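Local atomic coordinates of putative polyphosphate kinase 2 (Pseudomonas aeruginosa PAO1, PDB entry 3CZP), a protein that uses inorganic polyphosphate as phosphate donor to convert AMP to ADP and, less efficiently, GMP to GDP, with magnesium as cofactor. Residues A147-F152 with D206-Y211; S300-F305 with R365-R370; N308-K313 with E420-R425. All coordinates share one frame; numbering follows the deposited sequence.

Contact 1: A147-F152 with D206-Y211; sequences ALLFKF and DYAPWY. With ACT (acetate ion), chain D; ACT (acetate ion), chain E.
Lys151 and Trp210, with Phe152 and Tyr211 beside them, join strand 148-155 to the outermost strand 210-214 of a parallel beta-sheet in the N-terminal PPK2 domain. Trp210 lays its indole flat against the lysine: Lys151 CB lies 3.6 Å from the centroid of the six-membered ring of Trp210 and 12° off the ring normal, a CH-pi contact over one face. The two side chains cross at about a right angle. A bend at chi3 (-104°) then brings Lys151 NZ round to 3.3 Å from Trp210 NE1. Both are donors, not bonded to each other but satisfied elsewhere: NZ by a salt bridge to Glu139 and hydrogen bonds to Thr203 O and Tyr111 OH, NE1 by Thr203 OG1.

The pairing is that of neighbouring strands in a five-stranded P-loop NTPase-type sheet, with segment directions 18° apart. One backbone bond closes it, from Tyr211 N to Lys151 O at 2.8 Å. Before that the two segments draw apart: Lys151 N and Pro209 O stand 3.7 Å apart, buried and without a polar partner. Further back, Leu149 CD2 touches Ala208 CB at 3.7 Å, and a water bridges Leu149 N and Tyr207 O.

On the sheet face carrying Phe152 and Tyr211, Phe152 CD1 meets Tyr211 CB at 3.7 Å; the two rings are inclined by 33°, and Ile228 of helix 218-238 touches both side chains. The Tyr211 hydroxyl donates to an oxygen of an acetate ion, probably from the crystallisation liquor (OH to O, 3.0 Å), and another oxygen of that ion sits over a face of the Phe150 ring.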
# COMPACT_ATOMS: atom_id res chain seq x y z
N ALA A 147 13.15 -8.57 -13.47
CA ALA A 147 12.52 -9.74 -12.87
C ALA A 147 13.06 -11.03 -13.45
O ALA A 147 13.28 -11.14 -14.67
CB ALA A 147 10.93 -9.72 -13.04
N LEU A 148 13.16 -12.02 -12.55
CA LEU A 148 13.31 -13.42 -12.91
C LEU A 148 11.96 -14.12 -12.83
O LEU A 148 11.41 -14.35 -11.77
CB LEU A 148 14.34 -14.09 -11.98
CG LEU A 148 14.65 -15.57 -12.23
CD1 LEU A 148 15.35 -15.78 -13.59
CD2 LEU A 148 15.46 -16.16 -11.04
N LEU A 149 11.46 -14.50 -14.01
CA LEU A 149 10.10 -14.94 -14.20
C LEU A 149 10.08 -16.38 -14.67
O LEU A 149 10.57 -16.74 -15.76
CB LEU A 149 9.42 -14.07 -15.25
CG LEU A 149 8.00 -14.53 -15.64
CD1 LEU A 149 7.05 -14.52 -14.44
CD2 LEU A 149 7.44 -13.66 -16.72
N PHE A 150 9.55 -17.23 -13.83
CA PHE A 150 9.33 -18.63 -14.16
C PHE A 150 7.84 -18.86 -14.45
O PHE A 150 6.99 -18.36 -13.71
CB PHE A 150 9.70 -19.50 -12.96
CG PHE A 150 11.16 -19.48 -12.60
CD1 PHE A 150 12.04 -20.42 -13.18
CD2 PHE A 150 11.65 -18.61 -11.63
CE1 PHE A 150 13.38 -20.44 -12.81
CE2 PHE A 150 12.98 -18.61 -11.30
CZ PHE A 150 13.84 -19.51 -11.89
N LYS A 151 7.51 -19.65 -15.48
CA LYS A 151 6.12 -20.08 -15.70
C LYS A 151 6.03 -21.64 -15.81
O LYS A 151 6.62 -22.25 -16.69
CB LYS A 151 5.53 -19.42 -16.94
CG LYS A 151 5.77 -17.93 -17.03
CD LYS A 151 5.07 -17.36 -18.18
CE LYS A 151 6.02 -17.06 -19.33
NZ LYS A 151 5.18 -16.64 -20.35
N PHE A 152 5.23 -22.25 -14.95
CA PHE A 152 5.13 -23.68 -14.92
C PHE A 152 3.74 -24.07 -15.28
O PHE A 152 2.75 -23.59 -14.67
CB PHE A 152 5.54 -24.28 -13.56
CG PHE A 152 6.96 -24.09 -13.21
CD1 PHE A 152 7.95 -24.90 -13.74
CD2 PHE A 152 7.32 -23.11 -12.29
CE1 PHE A 152 9.28 -24.69 -13.36
CE2 PHE A 152 8.64 -22.94 -11.89
CZ PHE A 152 9.60 -23.69 -12.43
N ASP A 206 12.58 -16.54 -24.65
CA ASP A 206 13.91 -16.95 -24.16
C ASP A 206 14.19 -16.39 -22.74
O ASP A 206 14.83 -17.05 -21.89
CB ASP A 206 14.98 -16.48 -25.14
CG ASP A 206 15.02 -17.33 -26.43
OD1 ASP A 206 14.28 -18.37 -26.56
OD2 ASP A 206 15.80 -16.91 -27.33
N TYR A 207 13.71 -15.18 -22.48
CA TYR A 207 13.87 -14.53 -21.15
C TYR A 207 12.79 -14.91 -20.14
O TYR A 207 12.87 -14.53 -19.00
CB TYR A 207 13.90 -13.01 -21.32
CG TYR A 207 12.70 -12.50 -22.05
CD1 TYR A 207 11.50 -12.33 -21.40
CD2 TYR A 207 12.74 -12.28 -23.42
CE1 TYR A 207 10.40 -11.94 -22.05
CE2 TYR A 207 11.62 -11.85 -24.07
CZ TYR A 207 10.48 -11.66 -23.38
OH TYR A 207 9.38 -11.27 -24.03
N ALA A 208 11.73 -15.60 -20.58
CA ALA A 208 10.70 -16.07 -19.68
C ALA A 208 9.97 -17.28 -20.35
O ALA A 208 8.91 -17.13 -20.96
CB ALA A 208 9.77 -14.94 -19.32
N PRO A 209 10.62 -18.47 -20.30
CA PRO A 209 10.09 -19.68 -20.92
C PRO A 209 8.89 -20.24 -20.17
O PRO A 209 8.75 -20.02 -18.97
CB PRO A 209 11.26 -20.66 -20.79
CG PRO A 209 12.43 -19.84 -20.42
CD PRO A 209 11.93 -18.71 -19.68
N TRP A 210 8.06 -21.01 -20.87
CA TRP A 210 7.10 -21.87 -20.19
C TRP A 210 7.79 -23.20 -19.96
O TRP A 210 8.42 -23.75 -20.89
CB TRP A 210 5.83 -22.10 -21.03
CG TRP A 210 4.79 -21.12 -20.83
CD1 TRP A 210 4.53 -20.03 -21.60
CD2 TRP A 210 3.86 -21.09 -19.75
NE1 TRP A 210 3.47 -19.33 -21.08
CE2 TRP A 210 3.03 -19.97 -19.95
CE3 TRP A 210 3.64 -21.91 -18.64
CZ2 TRP A 210 2.02 -19.64 -19.07
CZ3 TRP A 210 2.60 -21.59 -17.76
CH2 TRP A 210 1.83 -20.46 -17.97
N TYR A 211 7.56 -23.79 -18.79
CA TYR A 211 8.09 -25.13 -18.52
C TYR A 211 6.88 -26.04 -18.32
O TYR A 211 6.11 -25.85 -17.40
CB TYR A 211 8.97 -25.09 -17.28
CG TYR A 211 10.21 -24.19 -17.39
CD1 TYR A 211 11.31 -24.62 -18.05
CD2 TYR A 211 10.23 -22.92 -16.84
CE1 TYR A 211 12.44 -23.83 -18.17
CE2 TYR A 211 11.34 -22.12 -16.93
CZ TYR A 211 12.44 -22.60 -17.62
OH TYR A 211 13.61 -21.83 -17.73
C ACT D . 12.68 -13.85 -27.46
O ACT D . 12.41 -15.09 -27.55
OXT ACT D . 11.90 -13.06 -28.06
CH3 ACT D . 13.85 -13.32 -26.69
C ACT E . 14.28 -18.11 -16.74
O ACT E . 14.45 -19.29 -16.34
OXT ACT E . 13.17 -17.63 -16.44
CH3 ACT E . 15.32 -17.34 -17.52
O HOH W 1 13.15 -14.01 -16.48

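Contact 2: S300-F305 with R365-R370; sequences SLVAVF and RSWYGR
Val304 meets Trp367 obliquely, its CG2 branch 3.6 Å from both CZ2 and CH2 on the six-membered ring. Val302, two residues earlier on the same side of the strand, comes at that indole differently. Its CG1 reaches tip to tip for CH2 of Trp367 at 3.9 Å, near the ring plane and at the edge. Trp367 CG lies between its own backbone N and carbonyl carbon (chi1 43°), a torsion that sends the six-membered ring back over the strand. The other branch of Val304 packs on Ser366, CG1 to OG 3.6 Å, and more distantly on the Tyr368 ring, which it approaches obliquely.

The two segments belong to the parallel P-loop NTPase-type sheet of the C-terminal PPK2 domain: central strand 300-307, and the loop that leaves its neighbour, strand 360-364. Arg365 N still donates to Phe305 O at 2.9 Å, with an N-H...O angle of 147°, consistent with the strand pairing running one residue into that loop. The chain then turns at once. Ser366 OG accepts from Tyr368 N at 3.1 Å, with an angle of 164° at the hydrogen, an ST turn, and is also hydrogen-bonded to Glu306. The polar ends of the two aromatic residues are held too: Trp367 NE1 and Tyr368 OH both bond to Glu396 of helix 382-402, while Phe395 of that helix meets the indole edge-to-face.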
# COMPACT_ATOMS: atom_id res chain seq x y z
N SER A 300 -13.42 7.27 -14.96
CA SER A 300 -12.65 8.10 -14.06
C SER A 300 -11.77 9.01 -14.92
O SER A 300 -11.79 8.90 -16.13
CB SER A 300 -11.88 7.24 -13.03
OG SER A 300 -11.02 6.39 -13.72
N LEU A 301 -11.03 9.91 -14.28
CA LEU A 301 -10.25 10.89 -15.01
C LEU A 301 -8.83 10.85 -14.51
O LEU A 301 -8.60 10.75 -13.31
CB LEU A 301 -10.87 12.29 -14.83
CG LEU A 301 -10.40 13.53 -15.60
CD1 LEU A 301 -10.57 13.31 -17.07
CD2 LEU A 301 -11.25 14.76 -15.16
N VAL A 302 -7.89 10.88 -15.46
CA VAL A 302 -6.45 11.14 -15.18
C VAL A 302 -6.00 12.32 -15.98
O VAL A 302 -6.09 12.31 -17.22
CB VAL A 302 -5.59 9.88 -15.48
CG1 VAL A 302 -4.09 10.19 -15.38
CG2 VAL A 302 -5.97 8.76 -14.52
N ALA A 303 -5.51 13.35 -15.27
CA ALA A 303 -4.85 14.54 -15.87
C ALA A 303 -3.39 14.56 -15.53
O ALA A 303 -3.00 14.61 -14.36
CB ALA A 303 -5.52 15.85 -15.44
N VAL A 304 -2.56 14.48 -16.56
CA VAL A 304 -1.13 14.53 -16.42
C VAL A 304 -0.59 15.92 -16.76
O VAL A 304 -0.95 16.48 -17.80
CB VAL A 304 -0.47 13.54 -17.39
CG1 VAL A 304 1.00 13.92 -17.57
CG2 VAL A 304 -0.68 12.04 -16.94
N PHE A 305 0.26 16.47 -15.90
CA PHE A 305 0.89 17.78 -16.18
C PHE A 305 2.40 17.72 -16.23
O PHE A 305 3.05 17.31 -15.27
CB PHE A 305 0.50 18.82 -15.11
CG PHE A 305 -0.91 19.28 -15.19
CD1 PHE A 305 -1.24 20.48 -15.85
CD2 PHE A 305 -1.93 18.54 -14.61
CE1 PHE A 305 -2.55 20.90 -15.91
CE2 PHE A 305 -3.28 18.93 -14.70
CZ PHE A 305 -3.59 20.10 -15.31
N ARG A 365 3.70 16.17 -12.72
CA ARG A 365 4.75 15.27 -13.21
C ARG A 365 4.26 13.84 -13.10
O ARG A 365 3.27 13.58 -12.44
CB ARG A 365 6.07 15.49 -12.50
CG ARG A 365 6.47 16.93 -12.49
CD ARG A 365 7.70 17.12 -11.69
NE ARG A 365 8.87 16.75 -12.46
CZ ARG A 365 10.11 17.18 -12.22
NH1 ARG A 365 10.34 18.03 -11.21
NH2 ARG A 365 11.13 16.78 -12.99
N SER A 366 4.87 12.94 -13.84
CA SER A 366 4.20 11.69 -14.12
C SER A 366 5.21 10.67 -14.55
O SER A 366 6.40 10.87 -14.39
CB SER A 366 3.15 11.91 -15.24
OG SER A 366 3.82 11.96 -16.51
N TRP A 367 4.70 9.58 -15.15
CA TRP A 367 5.55 8.54 -15.72
C TRP A 367 6.39 8.97 -16.91
O TRP A 367 7.28 8.26 -17.31
CB TRP A 367 4.70 7.34 -16.14
CG TRP A 367 3.41 7.68 -16.85
CD1 TRP A 367 3.21 7.74 -18.22
CD2 TRP A 367 2.13 7.95 -16.24
NE1 TRP A 367 1.89 8.05 -18.48
CE2 TRP A 367 1.21 8.19 -17.30
CE3 TRP A 367 1.70 8.09 -14.92
CZ2 TRP A 367 -0.09 8.51 -17.08
CZ3 TRP A 367 0.37 8.39 -14.68
CH2 TRP A 367 -0.52 8.60 -15.76
N TYR A 368 6.06 10.11 -17.49
CA TYR A 368 6.87 10.74 -18.54
C TYR A 368 8.25 11.21 -18.10
O TYR A 368 9.14 11.45 -18.96
CB TYR A 368 6.07 11.83 -19.26
CG TYR A 368 4.99 11.21 -20.11
CD1 TYR A 368 5.29 10.66 -21.33
CD2 TYR A 368 3.66 11.11 -19.66
CE1 TYR A 368 4.31 10.05 -22.13
CE2 TYR A 368 2.67 10.51 -20.46
CZ TYR A 368 3.01 9.99 -21.71
OH TYR A 368 2.09 9.37 -22.53
N GLY A 369 8.46 11.29 -16.79
CA GLY A 369 9.78 11.62 -16.24
C GLY A 369 10.90 10.77 -16.82
O GLY A 369 11.98 11.26 -17.08
N ARG A 370 10.63 9.48 -17.03
CA ARG A 370 11.59 8.55 -17.61
C ARG A 370 12.15 9.02 -18.95
O ARG A 370 13.38 8.91 -19.20
CB ARG A 370 11.03 7.12 -17.75
CG ARG A 370 12.04 6.21 -18.43
CD ARG A 370 12.01 4.79 -17.96
NE ARG A 370 12.63 4.65 -16.64
CZ ARG A 370 12.77 3.48 -16.04
NH1 ARG A 370 12.32 2.36 -16.62
NH2 ARG A 370 13.31 3.44 -14.84

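Contact 3: N308-K313 with E420-R425; sequences NDAAGK and ERFKER
Ala310 and Arg421 form a loop-to-helix contact, partly buried, in which an arginine-bearing face of helix 415-427 closes on the loop between strand 300-307 and helix 313-321 in the C-terminal PPK2 domain. Asn308 to Ala311 fold as a type II turn, closed by Ala311 N to Asn308 O at 3.1 Å, and the carbonyl oxygens of Ala310 and Ala311 face Arg421. Ala310 takes the third position of that turn, with a left-handed phi of 66°, and its methyl group projects toward the helix.

Phe422 and Arg425 pack on this methyl, while Arg421 grips the backbone carbonyl beside it. Phe422 comes edge-on, CE1 lying only 3.3 Å from Ala310 CB, a tight approach near the ring plane; CZ of the same ring touches Asp309 CB at 3.9 Å. Arg425 covers the methyl with a face of its guanidinium, NH1 standing 3.6 Å from Ala310 CB. The Arg421 chain runs extended from CG to NE and brings NH1 edge-on to Ala310 O at 3.1 Å. This bond is nearly straight (169°) and uses a carbonyl lone pair in the carbonyl plane. A second, weak and more bent bond joins Arg421 NH1 to Ala311 O at 3.0 Å. NH2 of Arg421 is held separately by Ala472 O, while Trp440 meets the Phe422 ring edge-to-face.

Gly312, at the N-cap of the following helix, has phi 95°, where a side chain would jam against the preceding carbonyl oxygen. The backbone N-H groups of Ala310, Gly312 and Lys313 donate to oxygens of a glycerol, probably from the crystallisation liquor. Three backbone amides gathered on one small polar molecule, the run Asn308 to Lys313 ending in Gly312-Lys313, and the strand-loop-helix setting match a P-loop (Walker A motif), consistent with a phosphate-binding site.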
# COMPACT_ATOMS: atom_id res chain seq x y z
N ASN A 308 8.00 22.99 -18.95
CA ASN A 308 9.19 23.67 -18.53
C ASN A 308 9.08 24.16 -17.06
O ASN A 308 8.01 24.35 -16.52
CB ASN A 308 9.43 24.87 -19.48
CG ASN A 308 9.78 24.44 -20.91
OD1 ASN A 308 10.81 23.76 -21.15
ND2 ASN A 308 8.94 24.86 -21.88
N ASP A 309 10.22 24.34 -16.41
CA ASP A 309 10.24 24.93 -15.09
C ASP A 309 9.62 26.32 -15.16
O ASP A 309 9.79 27.05 -16.15
CB ASP A 309 11.65 24.99 -14.56
CG ASP A 309 12.20 23.63 -14.18
OD1 ASP A 309 11.44 22.70 -13.83
OD2 ASP A 309 13.44 23.48 -14.18
N ALA A 310 8.85 26.66 -14.13
CA ALA A 310 8.13 27.94 -14.08
C ALA A 310 7.04 28.09 -15.15
O ALA A 310 6.54 29.18 -15.34
CB ALA A 310 9.15 29.13 -14.17
N ALA A 311 6.67 27.01 -15.81
CA ALA A 311 5.65 27.06 -16.88
C ALA A 311 4.27 27.35 -16.32
O ALA A 311 3.37 27.79 -17.03
CB ALA A 311 5.63 25.75 -17.73
N GLY A 312 4.12 27.11 -15.02
CA GLY A 312 2.88 27.42 -14.31
C GLY A 312 1.94 26.22 -14.20
O GLY A 312 0.74 26.36 -14.36
N LYS A 313 2.48 25.04 -13.90
CA LYS A 313 1.65 23.82 -13.68
C LYS A 313 0.77 23.91 -12.43
O LYS A 313 -0.40 23.52 -12.46
CB LYS A 313 2.51 22.54 -13.60
CG LYS A 313 3.02 22.00 -14.93
CD LYS A 313 3.99 20.82 -14.68
CE LYS A 313 5.44 21.30 -14.31
NZ LYS A 313 6.27 20.10 -13.87
N GLU A 420 11.89 35.70 -16.81
CA GLU A 420 10.98 36.68 -16.19
C GLU A 420 10.34 36.05 -14.98
O GLU A 420 10.20 36.69 -13.93
CB GLU A 420 9.85 37.05 -17.15
CG GLU A 420 10.23 38.00 -18.27
CD GLU A 420 9.08 38.16 -19.29
OE1 GLU A 420 8.13 37.33 -19.30
OE2 GLU A 420 9.13 39.10 -20.07
N ARG A 421 9.92 34.80 -15.12
CA ARG A 421 9.25 34.14 -14.02
C ARG A 421 10.25 33.76 -12.92
O ARG A 421 9.90 33.81 -11.74
CB ARG A 421 8.44 32.94 -14.55
CG ARG A 421 7.31 33.40 -15.54
CD ARG A 421 6.27 32.28 -15.79
NE ARG A 421 5.19 32.72 -16.68
CZ ARG A 421 4.31 31.91 -17.25
NH1 ARG A 421 4.33 30.61 -16.99
NH2 ARG A 421 3.36 32.39 -18.02
N PHE A 422 11.49 33.46 -13.29
CA PHE A 422 12.54 33.13 -12.31
C PHE A 422 12.91 34.36 -11.50
O PHE A 422 13.20 34.26 -10.32
CB PHE A 422 13.78 32.53 -12.99
CG PHE A 422 13.67 31.05 -13.31
CD1 PHE A 422 12.46 30.37 -13.31
CD2 PHE A 422 14.82 30.34 -13.66
CE1 PHE A 422 12.40 29.00 -13.64
CE2 PHE A 422 14.77 28.99 -13.99
CZ PHE A 422 13.55 28.32 -13.97
N LYS A 423 12.88 35.53 -12.14
CA LYS A 423 13.12 36.78 -11.44
C LYS A 423 11.91 37.16 -10.57
O LYS A 423 12.09 37.51 -9.41
CB LYS A 423 13.52 37.90 -12.42
CG LYS A 423 14.78 37.56 -13.20
CD LYS A 423 15.37 38.75 -13.93
CE LYS A 423 14.61 39.11 -15.20
NZ LYS A 423 15.27 40.36 -15.81
N GLU A 424 10.69 37.05 -11.10
CA GLU A 424 9.50 37.41 -10.31
C GLU A 424 9.39 36.57 -9.03
O GLU A 424 9.04 37.08 -7.97
CB GLU A 424 8.20 37.29 -11.13
CG GLU A 424 6.95 37.86 -10.44
CD GLU A 424 7.13 39.29 -9.88
OE1 GLU A 424 7.69 40.18 -10.58
OE2 GLU A 424 6.72 39.54 -8.71
N ARG A 425 9.69 35.28 -9.13
CA ARG A 425 9.72 34.39 -7.97
C ARG A 425 10.62 34.93 -6.85
O ARG A 425 10.19 35.07 -5.70
CB ARG A 425 10.17 32.98 -8.38
CG ARG A 425 9.06 32.12 -8.97
CD ARG A 425 9.61 30.76 -9.43
NE ARG A 425 8.60 29.70 -9.57
CZ ARG A 425 7.62 29.67 -10.48
NH1 ARG A 425 7.45 30.66 -11.36
NH2 ARG A 425 6.79 28.65 -10.52

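Contacts 1 and 2 are buried and belong to the sheets of two different PPK2 domains, their centres about 31 Å apart; contact 3 is only partly buried and lies farther out, on the opposite side of the chain's centre from contact 1. Contact 1 joins the fourth and fifth strands of its sheet, whereas contact 2 packs the first strand against the loop after the third. Contacts 2 and 3 share one domain and interleave along the chain: strand 300-307 runs into the 308-313 loop, and Arg365 CG touches Lys313 NZ at 3.5 Å. The chemistry shifts accordingly, from lysine-indole packing between strands and valine-indole packing of strand on loop to guanidinium-carbonyl bonding in contact 3.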